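Local coordinates for BH1974 protein (Bacillus halodurans, PDB 3ON5) that probably acts as an XdhC/CoxI-family accessory protein of molybdenum-containing hydroxylases such as xanthine dehydrogenase, at residues T28-I41 with A54-L68. Sequence-based numbering, arbitrary orientation.
Sequences TLAGTDQPRVMATI and AMMLFQEDGTQVGLL
Gln-34 holds Asp-61, in the turn from Gln-59 to Gly-62, with both ends of its amide. Gln-34 OE1 takes the backbone N of Asp-61 on an in-plane lone pair (3.0 Å), while Gln-34 NE2 gives a hydrogen to Asp-61 OD2 (3.0 Å), arriving from above the carboxylate, whose plane stands 86° from the amide. CG lies between the backbone N and carbonyl carbon of Gln-34 (chi1 58°), and from there the extended chain crosses Gln-59 at roughly a right angle. With an alanine in place of Gln-34, Asp-61 N and OD2 would probably both lose these partners and one face of the Arg-36 guanidinium its cover, although Asp-61 OD1 would still take Thr-63 N in an Asx turn.

Arg-36 and Gln-59 run side by side in the same direction, and Arg-36 NE meets Gln-59 OE1 almost straight (2.9 Å, 164° at the hydrogen), near the guanidinium plane. Thr-28 O lies over one guanidinium face; Gln-34 CG sits over the centre of the other. Further along this side of the sheet, Leu-57 CD2 packs against Leu-29 CD2 and Met-38 CG, both at 4.1 Å. On the reverse side, Ala-39 CB sits at the edge of the Phe-58 ring, in its plane, 3.6 Å from Phe-58 CE2, and Ile-41 CD1 rests on Leu-68 CD2. Helix 73-87 packs on Phe-58, and Glu-60 OE2 forms a salt bridge with Lys-275 of a second subunit.

Paired backbone bonds between Val-37 and Phe-58 help join strands 36-46 and 55-59 as a long-looped antiparallel beta hairpin, part of a five-stranded antiparallel sheet, most of whose strands fall in the XdhC/CoxI family region.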
ATOM      1  N   THR A  28     -11.942  -8.140 -18.168  1.00 64.57           N
ATOM      2  CA  THR A  28     -12.064  -8.047 -16.709  1.00 64.81           C
ATOM      3  C   THR A  28     -13.305  -8.857 -16.208  1.00 72.18           C
ATOM      4  O   THR A  28     -13.215  -9.481 -15.145  1.00 73.37           O
ATOM      5  CB  THR A  28     -12.135  -6.563 -16.312  1.00 65.50           C
ATOM      6  OG1 THR A  28     -10.947  -5.925 -16.788  1.00 61.79           O
ATOM      7  CG2 THR A  28     -12.250  -6.337 -14.810  1.00 61.72           C
ATOM      8  N   LEU A  29     -14.403  -8.910 -16.985  1.00 69.37           N
ATOM      9  CA  LEU A  29     -15.605  -9.680 -16.628  1.00 70.48           C
ATOM     10  C   LEU A  29     -15.380 -11.199 -16.706  1.00 79.69           C
ATOM     11  O   LEU A  29     -16.000 -11.946 -15.944  1.00 80.28           O
ATOM     12  CB  LEU A  29     -16.755  -9.304 -17.546  1.00 70.34           C
ATOM     13  CG  LEU A  29     -17.224  -7.878 -17.398  1.00 74.63           C
ATOM     14  CD1 LEU A  29     -17.800  -7.374 -18.665  1.00 74.72           C
ATOM     15  CD2 LEU A  29     -18.168  -7.733 -16.239  1.00 79.73           C
ATOM     16  N   ALA A  30     -14.495 -11.652 -17.615  1.00 79.76           N
ATOM     17  CA  ALA A  30     -14.151 -13.071 -17.798  1.00 81.91           C
ATOM     18  C   ALA A  30     -13.362 -13.628 -16.573  1.00 87.59           C
ATOM     19  O   ALA A  30     -13.531 -14.803 -16.224  1.00 89.65           O
ATOM     20  CB  ALA A  30     -13.342 -13.260 -19.083  1.00 82.74           C
ATOM     21  N   GLY A  31     -12.583 -12.757 -15.916  1.00 82.18           N
ATOM     22  CA  GLY A  31     -11.777 -13.071 -14.738  1.00 82.07           C
ATOM     23  C   GLY A  31     -12.512 -13.354 -13.434  1.00 86.03           C
ATOM     24  O   GLY A  31     -13.306 -14.297 -13.353  1.00 87.32           O
ATOM     25  N   THR A  32     -12.254 -12.513 -12.401  1.00 80.20           N
ATOM     26  CA  THR A  32     -12.664 -12.573 -10.979  1.00 79.36           C
ATOM     27  C   THR A  32     -14.152 -12.991 -10.631  1.00 79.69           C
ATOM     28  O   THR A  32     -14.391 -13.273  -9.442  1.00 81.06           O
ATOM     29  CB  THR A  32     -12.494 -11.186 -10.333  1.00 85.24           C
ATOM     30  N   ASP A  33     -15.085 -13.022 -11.626  0.50 72.67           N
ATOM     31  CA  ASP A  33     -16.523 -13.360 -11.521  0.50 71.14           C
ATOM     32  C   ASP A  33     -17.079 -13.083 -10.081  0.50 71.10           C
ATOM     33  O   ASP A  33     -17.155 -13.974  -9.231  0.50 71.71           O
ATOM     34  CB  ASP A  33     -16.805 -14.822 -11.945  0.50 73.43           C
ATOM     35  CG  ASP A  33     -16.743 -15.068 -13.451  0.50 78.38           C
ATOM     36  OD1 ASP A  33     -16.852 -14.085 -14.225  0.50 75.47           O
ATOM     37  OD2 ASP A  33     -16.649 -16.253 -13.856  0.50 84.37           O
ATOM     38  N   GLN A  34     -17.444 -11.808  -9.846  1.00 63.12           N
ATOM     39  CA  GLN A  34     -17.994 -11.263  -8.590  1.00 58.76           C
ATOM     40  C   GLN A  34     -19.121 -10.282  -8.879  1.00 54.53           C
ATOM     41  O   GLN A  34     -19.081  -9.686  -9.951  1.00 54.60           O
ATOM     42  CB  GLN A  34     -16.883 -10.544  -7.806  1.00 58.94           C
ATOM     43  CG  GLN A  34     -16.185  -9.394  -8.570  1.00 52.49           C
ATOM     44  CD  GLN A  34     -15.483  -8.406  -7.681  1.00 54.26           C
ATOM     45  OE1 GLN A  34     -16.078  -7.766  -6.814  1.00 52.40           O
ATOM     46  NE2 GLN A  34     -14.231  -8.173  -7.957  1.00 36.69           N
ATOM     47  N   PRO A  35     -20.056  -9.960  -7.968  1.00 45.50           N
ATOM     48  CA  PRO A  35     -21.057  -8.928  -8.297  1.00 43.43           C
ATOM     49  C   PRO A  35     -20.426  -7.669  -8.905  1.00 47.32           C
ATOM     50  O   PRO A  35     -19.455  -7.123  -8.365  1.00 49.27           O
ATOM     51  CB  PRO A  35     -21.689  -8.616  -6.948  1.00 44.99           C
ATOM     52  CG  PRO A  35     -21.597  -9.870  -6.215  1.00 50.82           C
ATOM     53  CD  PRO A  35     -20.296 -10.510  -6.623  1.00 47.04           C
ATOM     54  N   ARG A  36     -20.915  -7.278 -10.086  1.00 41.25           N
ATOM     55  CA  ARG A  36     -20.482  -6.081 -10.806  1.00 38.78           C
ATOM     56  C   ARG A  36     -21.657  -5.335 -11.394  1.00 42.64           C
ATOM     57  O   ARG A  36     -22.590  -5.951 -11.909  1.00 42.07           O
ATOM     58  CB  ARG A  36     -19.496  -6.380 -11.933  1.00 35.30           C
ATOM     59  CG  ARG A  36     -18.129  -6.826 -11.538  1.00 44.30           C
ATOM     60  CD  ARG A  36     -17.256  -6.980 -12.788  1.00 48.78           C
ATOM     61  NE  ARG A  36     -15.937  -7.532 -12.473  1.00 50.87           N
ATOM     62  CZ  ARG A  36     -15.646  -8.831 -12.465  1.00 70.12           C
ATOM     63  NH1 ARG A  36     -16.569  -9.730 -12.795  1.00 64.43           N
ATOM     64  NH2 ARG A  36     -14.426  -9.240 -12.142  1.00 53.61           N
ATOM     65  N   VAL A  37     -21.592  -3.996 -11.333  1.00 39.86           N
ATOM     66  CA  VAL A  37     -22.550  -3.081 -11.947  1.00 39.34           C
ATOM     67  C   VAL A  37     -21.762  -2.305 -12.982  1.00 45.56           C
ATOM     68  O   VAL A  37     -20.635  -1.885 -12.738  1.00 43.80           O
ATOM     69  CB  VAL A  37     -23.314  -2.193 -10.948  1.00 41.79           C
ATOM     70  CG1 VAL A  37     -24.174  -1.159 -11.660  1.00 41.85           C
ATOM     71  CG2 VAL A  37     -24.170  -3.046 -10.039  1.00 41.80           C
HETATM   72  N   MSE A  38     -22.309  -2.224 -14.167  1.00 46.22           N
HETATM   73  CA  MSE A  38     -21.672  -1.542 -15.257  1.00 47.78           C
HETATM   74  C   MSE A  38     -22.281  -0.163 -15.407  1.00 50.58           C
HETATM   75  O   MSE A  38     -23.509  -0.052 -15.500  1.00 50.73           O
HETATM   76  CB  MSE A  38     -21.844  -2.372 -16.509  1.00 52.10           C
HETATM   77  CG  MSE A  38     -20.986  -1.933 -17.641  1.00 63.04           C
HETATM   78 SE   MSE A  38     -21.608  -2.882 -19.204  0.75 77.15          SE
HETATM   79  CE  MSE A  38     -20.006  -2.325 -20.336  1.00 73.88           C
ATOM     80  N   ALA A  39     -21.426   0.894 -15.392  1.00 44.93           N
ATOM     81  CA  ALA A  39     -21.838   2.286 -15.585  1.00 44.48           C
ATOM     82  C   ALA A  39     -21.464   2.738 -16.971  1.00 47.71           C
ATOM     83  O   ALA A  39     -20.329   2.543 -17.380  1.00 46.19           O
ATOM     84  CB  ALA A  39     -21.210   3.192 -14.544  1.00 44.93           C
ATOM     85  N   THR A  40     -22.420   3.302 -17.711  1.00 46.14           N
ATOM     86  CA  THR A  40     -22.193   3.775 -19.074  1.00 46.31           C
ATOM     87  C   THR A  40     -22.745   5.191 -19.204  1.00 52.30           C
ATOM     88  O   THR A  40     -23.883   5.450 -18.800  1.00 52.81           O
ATOM     89  CB  THR A  40     -22.832   2.804 -20.092  1.00 47.15           C
ATOM     90  OG1 THR A  40     -22.387   1.480 -19.824  1.00 48.87           O
ATOM     91  CG2 THR A  40     -22.507   3.150 -21.536  1.00 41.58           C
ATOM     92  N   ILE A  41     -21.933   6.101 -19.770  1.00 50.85           N
ATOM     93  CA  ILE A  41     -22.374   7.470 -20.039  1.00 53.12           C
ATOM     94  C   ILE A  41     -23.212   7.409 -21.316  1.00 57.56           C
ATOM     95  O   ILE A  41     -22.654   7.277 -22.407  1.00 56.60           O
ATOM     96  CB  ILE A  41     -21.213   8.497 -20.124  1.00 56.47           C
ATOM     97  CG1 ILE A  41     -20.368   8.489 -18.858  1.00 55.69           C
ATOM     98  CG2 ILE A  41     -21.783   9.871 -20.340  1.00 59.75           C
ATOM     99  CD1 ILE A  41     -19.142   9.348 -18.974  1.00 66.48           C
ATOM    100  N   ALA A  54     -18.565   6.085 -22.776  1.00 56.36           N
ATOM    101  CA  ALA A  54     -17.552   5.740 -21.795  1.00 53.56           C
ATOM    102  C   ALA A  54     -18.133   4.826 -20.743  1.00 56.04           C
ATOM    103  O   ALA A  54     -19.248   5.054 -20.273  1.00 55.41           O
ATOM    104  CB  ALA A  54     -16.998   6.991 -21.159  1.00 54.29           C
HETATM  105  N   MSE A  55     -17.386   3.776 -20.396  1.00 52.30           N
HETATM  106  CA  MSE A  55     -17.806   2.777 -19.432  1.00 52.17           C
HETATM  107  C   MSE A  55     -16.855   2.669 -18.262  1.00 54.86           C
HETATM  108  O   MSE A  55     -15.688   3.074 -18.312  1.00 56.42           O
HETATM  109  CB  MSE A  55     -17.935   1.411 -20.086  1.00 55.23           C
HETATM  110  CG  MSE A  55     -19.067   1.322 -21.038  1.00 65.00           C
HETATM  111 SE   MSE A  55     -18.810  -0.214 -22.140  0.75 75.18          SE
HETATM  112  CE  MSE A  55     -20.152   0.327 -23.556  1.00 73.41           C
HETATM  113  N   MSE A  56     -17.369   2.049 -17.218  1.00 48.77           N
HETATM  114  CA  MSE A  56     -16.759   1.885 -15.925  1.00 46.53           C
HETATM  115  C   MSE A  56     -17.402   0.721 -15.181  1.00 50.13           C
HETATM  116  O   MSE A  56     -18.625   0.541 -15.272  1.00 50.28           O
HETATM  117  CB  MSE A  56     -16.977   3.203 -15.179  1.00 48.33           C
HETATM  118  CG  MSE A  56     -16.308   3.266 -13.893  1.00 54.50           C
HETATM  119 SE   MSE A  56     -16.803   4.901 -13.038  0.75 61.98          SE
HETATM  120  CE  MSE A  56     -15.609   4.483 -11.492  1.00 58.49           C
ATOM    121  N   LEU A  57     -16.606  -0.043 -14.424  1.00 44.85           N
ATOM    122  CA  LEU A  57     -17.117  -1.172 -13.668  1.00 43.07           C
ATOM    123  C   LEU A  57     -17.073  -0.921 -12.176  1.00 45.85           C
ATOM    124  O   LEU A  57     -16.028  -0.601 -11.638  1.00 46.81           O
ATOM    125  CB  LEU A  57     -16.320  -2.437 -13.990  1.00 42.46           C
ATOM    126  CG  LEU A  57     -16.588  -3.077 -15.348  1.00 47.98           C
ATOM    127  CD1 LEU A  57     -15.526  -4.115 -15.676  1.00 48.93           C
ATOM    128  CD2 LEU A  57     -17.979  -3.708 -15.406  1.00 50.87           C
ATOM    129  N   PHE A  58     -18.209  -1.082 -11.508  1.00 41.20           N
ATOM    130  CA  PHE A  58     -18.321  -1.025 -10.054  1.00 40.81           C
ATOM    131  C   PHE A  58     -18.377  -2.435  -9.566  1.00 47.67           C
ATOM    132  O   PHE A  58     -19.223  -3.215 -10.004  1.00 48.03           O
ATOM    133  CB  PHE A  58     -19.524  -0.196  -9.580  1.00 42.54           C
ATOM    134  CG  PHE A  58     -19.356   1.279  -9.849  1.00 43.22           C
ATOM    135  CD1 PHE A  58     -18.700   2.099  -8.935  1.00 43.88           C
ATOM    136  CD2 PHE A  58     -19.821   1.843 -11.037  1.00 44.88           C
ATOM    137  CE1 PHE A  58     -18.484   3.440  -9.205  1.00 44.44           C
ATOM    138  CE2 PHE A  58     -19.619   3.193 -11.301  1.00 47.69           C
ATOM    139  CZ  PHE A  58     -18.936   3.980 -10.385  1.00 45.45           C
ATOM    140  N   GLN A  59     -17.408  -2.791  -8.736  1.00 46.05           N
ATOM    141  CA  GLN A  59     -17.246  -4.146  -8.239  1.00 45.93           C
ATOM    142  C   GLN A  59     -17.489  -4.206  -6.746  1.00 49.98           C
ATOM    143  O   GLN A  59     -17.353  -3.190  -6.042  1.00 49.55           O
ATOM    144  CB  GLN A  59     -15.831  -4.647  -8.569  1.00 46.82           C
ATOM    145  CG  GLN A  59     -15.469  -4.517 -10.039  1.00 53.52           C
ATOM    146  CD  GLN A  59     -14.097  -5.020 -10.336  1.00 75.83           C
ATOM    147  OE1 GLN A  59     -13.893  -5.764 -11.294  1.00 70.63           O
ATOM    148  NE2 GLN A  59     -13.135  -4.674  -9.496  1.00 76.33           N
ATOM    149  N   GLU A  60     -17.832  -5.420  -6.267  1.00 46.30           N
ATOM    150  CA  GLU A  60     -18.095  -5.711  -4.863  1.00 45.60           C
ATOM    151  C   GLU A  60     -16.831  -5.513  -4.016  1.00 49.69           C
ATOM    152  O   GLU A  60     -16.935  -4.992  -2.907  1.00 50.56           O
ATOM    153  CB  GLU A  60     -18.624  -7.138  -4.700  1.00 46.79           C
ATOM    154  CG  GLU A  60     -19.109  -7.362  -3.288  1.00 51.03           C
ATOM    155  CD  GLU A  60     -19.711  -8.700  -2.940  1.00 64.89           C
ATOM    156  OE1 GLU A  60     -19.346  -9.710  -3.580  1.00 58.82           O
ATOM    157  OE2 GLU A  60     -20.460  -8.751  -1.942  1.00 68.65           O
ATOM    158  N   ASP A  61     -15.648  -5.877  -4.553  1.00 46.07           N
ATOM    159  CA  ASP A  61     -14.357  -5.770  -3.861  1.00 47.00           C
ATOM    160  C   ASP A  61     -13.931  -4.272  -3.591  1.00 53.03           C
ATOM    161  O   ASP A  61     -12.850  -4.025  -3.029  1.00 54.33           O
ATOM    162  CB  ASP A  61     -13.258  -6.494  -4.672  1.00 48.08           C
ATOM    163  CG  ASP A  61     -12.908  -5.924  -6.022  1.00 55.84           C
ATOM    164  OD1 ASP A  61     -13.447  -4.862  -6.373  1.00 56.50           O
ATOM    165  OD2 ASP A  61     -12.062  -6.526  -6.719  1.00 60.79           O
ATOM    166  N   GLY A  62     -14.791  -3.317  -3.953  1.00 48.66           N
ATOM    167  CA  GLY A  62     -14.544  -1.897  -3.748  1.00 48.91           C
ATOM    168  C   GLY A  62     -13.667  -1.265  -4.810  1.00 56.26           C
ATOM    169  O   GLY A  62     -13.414  -0.057  -4.781  1.00 57.69           O
ATOM    170  N   THR A  63     -13.194  -2.075  -5.751  1.00 53.38           N
ATOM    171  CA  THR A  63     -12.371  -1.629  -6.858  1.00 53.14           C
ATOM    172  C   THR A  63     -13.308  -1.183  -7.974  1.00 58.74           C
ATOM    173  O   THR A  63     -14.458  -1.624  -8.073  1.00 58.67           O
ATOM    174  CB  THR A  63     -11.406  -2.762  -7.254  1.00 61.30           C
ATOM    175  OG1 THR A  63     -10.450  -2.868  -6.209  1.00 60.26           O
ATOM    176  CG2 THR A  63     -10.668  -2.535  -8.586  1.00 62.97           C
ATOM    177  N   GLN A  64     -12.802  -0.249  -8.776  1.00 55.91           N
ATOM    178  CA  GLN A  64     -13.444   0.323  -9.945  1.00 54.71           C
ATOM    179  C   GLN A  64     -12.495   0.196 -11.114  1.00 56.21           C
ATOM    180  O   GLN A  64     -11.286   0.380 -10.958  1.00 55.55           O
ATOM    181  CB  GLN A  64     -13.859   1.776  -9.678  1.00 56.32           C
ATOM    182  CG  GLN A  64     -15.050   1.841  -8.738  1.00 72.29           C
ATOM    183  CD  GLN A  64     -14.919   2.870  -7.658  1.00 91.27           C
ATOM    184  OE1 GLN A  64     -14.580   4.038  -7.900  1.00 88.11           O
ATOM    185  NE2 GLN A  64     -15.275   2.466  -6.443  1.00 81.99           N
ATOM    186  N   VAL A  65     -13.034  -0.199 -12.256  1.00 52.28           N
ATOM    187  CA  VAL A  65     -12.293  -0.394 -13.490  1.00 52.89           C
ATOM    188  C   VAL A  65     -12.761   0.697 -14.460  1.00 60.89           C
ATOM    189  O   VAL A  65     -13.853   0.594 -15.018  1.00 62.57           O
ATOM    190  CB  VAL A  65     -12.500  -1.836 -14.025  1.00 57.10           C
ATOM    191  CG1 VAL A  65     -11.679  -2.086 -15.284  1.00 57.22           C
ATOM    192  CG2 VAL A  65     -12.180  -2.886 -12.960  1.00 57.09           C
ATOM    193  N   GLY A  66     -11.951   1.746 -14.604  1.00 57.81           N
ATOM    194  CA  GLY A  66     -12.226   2.922 -15.428  1.00 57.93           C
ATOM    195  C   GLY A  66     -12.635   4.116 -14.579  1.00 64.29           C
ATOM    196  O   GLY A  66     -12.709   4.014 -13.343  1.00 63.17           O
ATOM    197  N   LEU A  67     -12.847   5.286 -15.228  1.00 63.36           N
ATOM    198  CA  LEU A  67     -13.374   6.501 -14.574  1.00 64.34           C
ATOM    199  C   LEU A  67     -14.223   7.259 -15.594  1.00 71.82           C
ATOM    200  O   LEU A  67     -14.057   7.073 -16.810  1.00 71.18           O
ATOM    201  CB  LEU A  67     -12.340   7.444 -13.900  1.00 64.40           C
ATOM    202  CG  LEU A  67     -11.376   8.249 -14.770  1.00 68.51           C
ATOM    203  CD1 LEU A  67     -10.973   9.547 -14.092  1.00 69.19           C
ATOM    204  CD2 LEU A  67     -10.178   7.434 -15.136  1.00 69.94           C
ATOM    205  N   LEU A  68     -15.151   8.085 -15.083  1.00 71.65           N
ATOM    206  CA  LEU A  68     -16.092   8.854 -15.895  1.00 73.48           C
ATOM    207  C   LEU A  68     -15.938  10.380 -15.627  1.00 84.17           C
ATOM    208  O   LEU A  68     -16.163  11.201 -16.533  1.00 84.77           O
ATOM    209  CB  LEU A  68     -17.540   8.378 -15.606  1.00 72.67           C
ATOM    210  CG  LEU A  68     -17.869   6.877 -15.823  1.00 74.59           C
ATOM    211  CD1 LEU A  68     -19.289   6.581 -15.457  1.00 74.32           C
ATOM    212  CD2 LEU A  68     -17.624   6.430 -17.259  1.00 74.87           C
TER